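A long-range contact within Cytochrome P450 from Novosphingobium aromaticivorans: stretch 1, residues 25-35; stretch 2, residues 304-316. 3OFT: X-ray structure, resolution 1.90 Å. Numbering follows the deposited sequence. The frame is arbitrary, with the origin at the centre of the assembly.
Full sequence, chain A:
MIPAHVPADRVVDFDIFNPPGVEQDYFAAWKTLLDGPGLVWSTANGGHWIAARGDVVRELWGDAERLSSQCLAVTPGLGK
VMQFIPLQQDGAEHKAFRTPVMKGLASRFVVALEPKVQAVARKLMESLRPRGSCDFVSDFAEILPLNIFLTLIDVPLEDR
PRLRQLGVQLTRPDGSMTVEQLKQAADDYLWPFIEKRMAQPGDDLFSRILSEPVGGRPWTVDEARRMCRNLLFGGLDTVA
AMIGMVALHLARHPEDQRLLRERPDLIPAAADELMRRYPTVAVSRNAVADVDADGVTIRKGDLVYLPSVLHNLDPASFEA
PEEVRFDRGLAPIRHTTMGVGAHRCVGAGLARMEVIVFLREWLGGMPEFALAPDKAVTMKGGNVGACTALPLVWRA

Stretch 1 25-35: DYFAAWKTLLD
Stretch 2, residues 304-316: VYLPSVLHNLDPA

Segments far apart in sequence often pack through an apolar core, with polar links to the backbone where helical bonding leaves groups free. Cytochrome P450 from Novosphingobium aromaticivorans illustrates this across at least 275 residues, burying 586 Å². Stretch 1 is helical from Tyr26, capped by Asp25 OD1 accepting from Ala28 N (3.1 Å), and passes into a 3-10 segment toward Asp35. Stretch 2 runs as strand through Pro307, then a short helix that includes Val309 to Asn312. CA atoms pair in the same sequence order: Phe27 with Val309 (7.0 Å), Lys31 with Leu310 (6.7 Å), Leu34 with Asp314 (7.3 Å).

Trp30 points toward stretch 2 with chi1 -87° (m) and chi2 100°; Pro307 CB lies over one face of its six-membered ring, 3.9 Å from the centroid and 19° off the normal, a CH-pi contact. Val309, chi1 p, sets CG1 3.5 Å from Trp30 CB and CG2 3.7 Å from Phe27 CD1. Leu310 (chi1 -98°, chi2 12°) starts sideways, but its end comes nearer: CD2 meets the ring edge at Trp30 CE3 (3.8 Å), and CG meets CD1 of Leu34 (chi1 -93°, chi2 8°) at 3.8 Å. Both leucines are off-rotamer.

Lys31 also starts sideways; its chain (chi1 m, chi2 t, chi3 p, chi4 147°) bends so that the ammonium NZ donates to the carbonyl Leu313 O (2.7 Å), where stretch 2 leaves helical geometry. Tyr26, chi1 t, brings OH 2.8 Å from a water that accepts from Val309 N (3.0 Å).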

# COMPACT_ATOMS: atom_id res chain seq x y z
N ASP A 25 14.35 3.75 11.09
CA ASP A 25 13.10 3.14 11.60
C ASP A 25 11.94 4.06 11.19
O ASP A 25 11.82 5.17 11.71
CB ASP A 25 13.18 3.04 13.13
CG ASP A 25 12.03 2.23 13.78
OD1 ASP A 25 10.96 2.01 13.18
OD2 ASP A 25 12.20 1.85 14.97
N TYR A 26 11.15 3.62 10.21
CA TYR A 26 9.99 4.39 9.69
C TYR A 26 8.97 4.62 10.78
O TYR A 26 8.46 5.73 10.92
CB TYR A 26 9.36 3.71 8.44
CG TYR A 26 7.97 4.22 8.07
CD1 TYR A 26 7.81 5.21 7.08
CD2 TYR A 26 6.83 3.72 8.72
CE1 TYR A 26 6.54 5.72 6.79
CE2 TYR A 26 5.55 4.22 8.42
CZ TYR A 26 5.41 5.19 7.44
OH TYR A 26 4.15 5.68 7.18
N PHE A 27 8.68 3.58 11.57
CA PHE A 27 7.69 3.57 12.63
C PHE A 27 8.07 4.52 13.77
O PHE A 27 7.27 5.37 14.17
CB PHE A 27 7.49 2.11 13.10
CG PHE A 27 7.19 1.18 11.95
CD1 PHE A 27 5.94 1.24 11.34
CD2 PHE A 27 8.19 0.36 11.39
CE1 PHE A 27 5.65 0.41 10.23
CE2 PHE A 27 7.92 -0.44 10.26
CZ PHE A 27 6.64 -0.40 9.69
N ALA A 28 9.30 4.41 14.26
CA ALA A 28 9.73 5.33 15.31
C ALA A 28 9.68 6.80 14.79
O ALA A 28 9.30 7.71 15.54
CB ALA A 28 11.14 4.96 15.76
N ALA A 29 10.10 7.03 13.54
CA ALA A 29 10.11 8.40 12.97
C ALA A 29 8.73 9.10 13.00
O ALA A 29 8.63 10.27 13.36
CB ALA A 29 10.70 8.41 11.56
N TRP A 30 7.69 8.37 12.62
CA TRP A 30 6.31 8.86 12.67
C TRP A 30 5.78 8.97 14.09
O TRP A 30 5.09 9.94 14.43
CB TRP A 30 5.43 7.92 11.84
CG TRP A 30 5.43 8.36 10.43
CD1 TRP A 30 6.16 7.84 9.37
CD2 TRP A 30 4.69 9.46 9.91
NE1 TRP A 30 5.89 8.58 8.22
CE2 TRP A 30 4.99 9.57 8.53
CE3 TRP A 30 3.79 10.38 10.50
CZ2 TRP A 30 4.39 10.55 7.70
CZ3 TRP A 30 3.22 11.36 9.68
CH2 TRP A 30 3.51 11.43 8.30
N LYS A 31 6.11 7.98 14.92
CA LYS A 31 5.63 7.99 16.30
C LYS A 31 6.12 9.15 17.17
O LYS A 31 5.52 9.41 18.21
CB LYS A 31 5.90 6.63 16.99
CG LYS A 31 4.88 5.57 16.55
CD LYS A 31 5.08 4.22 17.24
CE LYS A 31 4.65 4.27 18.71
NZ LYS A 31 4.08 2.95 19.18
N THR A 32 7.18 9.84 16.74
CA THR A 32 7.61 11.07 17.43
C THR A 32 6.44 12.06 17.55
O THR A 32 6.37 12.83 18.53
CB THR A 32 8.74 11.79 16.71
OG1 THR A 32 8.31 12.17 15.39
CG2 THR A 32 9.95 10.89 16.61
N LEU A 33 5.51 12.01 16.59
CA LEU A 33 4.38 12.93 16.59
C LEU A 33 3.35 12.66 17.69
O LEU A 33 2.55 13.52 18.00
CB LEU A 33 3.66 12.98 15.22
CG LEU A 33 4.40 13.62 14.04
CD1 LEU A 33 3.48 13.56 12.79
CD2 LEU A 33 4.75 15.08 14.36
N LEU A 34 3.34 11.45 18.24
CA LEU A 34 2.43 11.14 19.34
C LEU A 34 2.74 11.95 20.62
O LEU A 34 1.87 12.06 21.54
CB LEU A 34 2.52 9.66 19.66
CG LEU A 34 1.54 8.69 18.99
CD1 LEU A 34 0.64 9.19 17.91
CD2 LEU A 34 2.09 7.22 18.75
N ASP A 35 3.94 12.51 20.68
CA ASP A 35 4.35 13.38 21.80
C ASP A 35 3.85 14.83 21.72
O ASP A 35 4.09 15.64 22.64
CB ASP A 35 5.88 13.39 21.96
CG ASP A 35 6.46 12.00 22.20
OD1 ASP A 35 7.68 11.83 21.98
OD2 ASP A 35 5.69 11.08 22.57
N VAL A 304 -4.89 17.85 4.19
CA VAL A 304 -4.75 17.06 5.41
C VAL A 304 -4.03 15.75 5.08
O VAL A 304 -4.41 15.07 4.11
CB VAL A 304 -6.13 16.68 6.01
CG1 VAL A 304 -5.93 16.00 7.37
CG2 VAL A 304 -7.05 17.93 6.11
N TYR A 305 -2.99 15.42 5.83
CA TYR A 305 -2.22 14.19 5.58
C TYR A 305 -2.51 13.21 6.72
O TYR A 305 -2.47 13.60 7.91
CB TYR A 305 -0.72 14.51 5.55
CG TYR A 305 0.14 13.45 4.90
CD1 TYR A 305 1.00 12.67 5.66
CD2 TYR A 305 0.07 13.23 3.51
CE1 TYR A 305 1.82 11.72 5.06
CE2 TYR A 305 0.87 12.26 2.91
CZ TYR A 305 1.74 11.52 3.69
OH TYR A 305 2.55 10.58 3.11
N LEU A 306 -2.79 11.96 6.36
CA LEU A 306 -3.28 10.95 7.29
C LEU A 306 -2.38 9.71 7.26
O LEU A 306 -2.48 8.91 6.33
CB LEU A 306 -4.70 10.53 6.90
CG LEU A 306 -5.73 11.63 6.74
CD1 LEU A 306 -7.05 11.03 6.32
CD2 LEU A 306 -5.91 12.43 8.06
N PRO A 307 -1.55 9.52 8.30
CA PRO A 307 -0.69 8.37 8.37
C PRO A 307 -1.35 7.21 9.10
O PRO A 307 -1.64 7.32 10.28
CB PRO A 307 0.53 8.88 9.13
CG PRO A 307 -0.03 9.93 10.04
CD PRO A 307 -1.21 10.52 9.33
N SER A 308 -1.53 6.09 8.42
CA SER A 308 -2.15 4.92 9.08
C SER A 308 -1.37 4.43 10.31
O SER A 308 -2.00 3.96 11.25
CB SER A 308 -2.39 3.77 8.10
OG SER A 308 -1.15 3.32 7.57
N VAL A 309 -0.04 4.58 10.30
CA VAL A 309 0.81 4.13 11.42
C VAL A 309 0.37 4.80 12.75
O VAL A 309 0.44 4.17 13.79
CB VAL A 309 2.34 4.35 11.15
CG1 VAL A 309 2.66 5.85 11.06
CG2 VAL A 309 3.23 3.64 12.24
N LEU A 310 -0.14 6.04 12.70
CA LEU A 310 -0.48 6.76 13.91
C LEU A 310 -1.89 6.41 14.42
O LEU A 310 -2.30 6.87 15.48
CB LEU A 310 -0.30 8.27 13.65
CG LEU A 310 1.01 8.90 14.11
CD1 LEU A 310 2.20 7.96 14.58
CD2 LEU A 310 1.41 10.21 13.50
N HIS A 311 -2.64 5.61 13.68
CA HIS A 311 -3.78 4.89 14.31
C HIS A 311 -3.32 3.54 14.86
O HIS A 311 -3.42 3.30 16.09
CB HIS A 311 -4.95 4.70 13.32
CG HIS A 311 -6.13 3.98 13.90
ND1 HIS A 311 -6.73 4.35 15.09
CD2 HIS A 311 -6.84 2.94 13.43
CE1 HIS A 311 -7.74 3.54 15.34
NE2 HIS A 311 -7.84 2.69 14.34
N ASN A 312 -2.84 2.66 13.98
CA ASN A 312 -2.46 1.30 14.40
C ASN A 312 -1.49 1.22 15.56
O ASN A 312 -1.64 0.36 16.42
CB ASN A 312 -1.86 0.49 13.28
CG ASN A 312 -2.85 0.19 12.18
OD1 ASN A 312 -3.82 0.94 11.97
ND2 ASN A 312 -2.62 -0.91 11.48
N LEU A 313 -0.49 2.09 15.58
CA LEU A 313 0.55 1.96 16.59
C LEU A 313 0.46 2.98 17.73
O LEU A 313 1.44 3.17 18.47
CB LEU A 313 1.94 2.00 15.92
CG LEU A 313 2.20 0.89 14.87
CD1 LEU A 313 3.65 0.95 14.47
CD2 LEU A 313 1.85 -0.55 15.41
N ASP A 314 -0.68 3.66 17.85
CA ASP A 314 -0.89 4.69 18.89
C ASP A 314 -1.41 3.88 20.09
O ASP A 314 -2.50 3.29 20.00
CB ASP A 314 -1.96 5.70 18.45
CG ASP A 314 -2.27 6.77 19.53
OD1 ASP A 314 -1.80 6.62 20.69
OD2 ASP A 314 -2.95 7.79 19.20
N PRO A 315 -0.61 3.82 21.18
CA PRO A 315 -1.03 3.09 22.40
C PRO A 315 -2.35 3.60 22.99
O PRO A 315 -3.02 2.88 23.73
CB PRO A 315 0.14 3.27 23.37
CG PRO A 315 1.07 4.26 22.79
CD PRO A 315 0.65 4.58 21.36
N ALA A 316 -2.74 4.82 22.62
CA ALA A 316 -4.04 5.31 23.05
C ALA A 316 -5.22 4.69 22.25
O ALA A 316 -6.35 4.69 22.72
CB ALA A 316 -4.07 6.84 23.07
O HOH W 1 1.48 5.53 7.84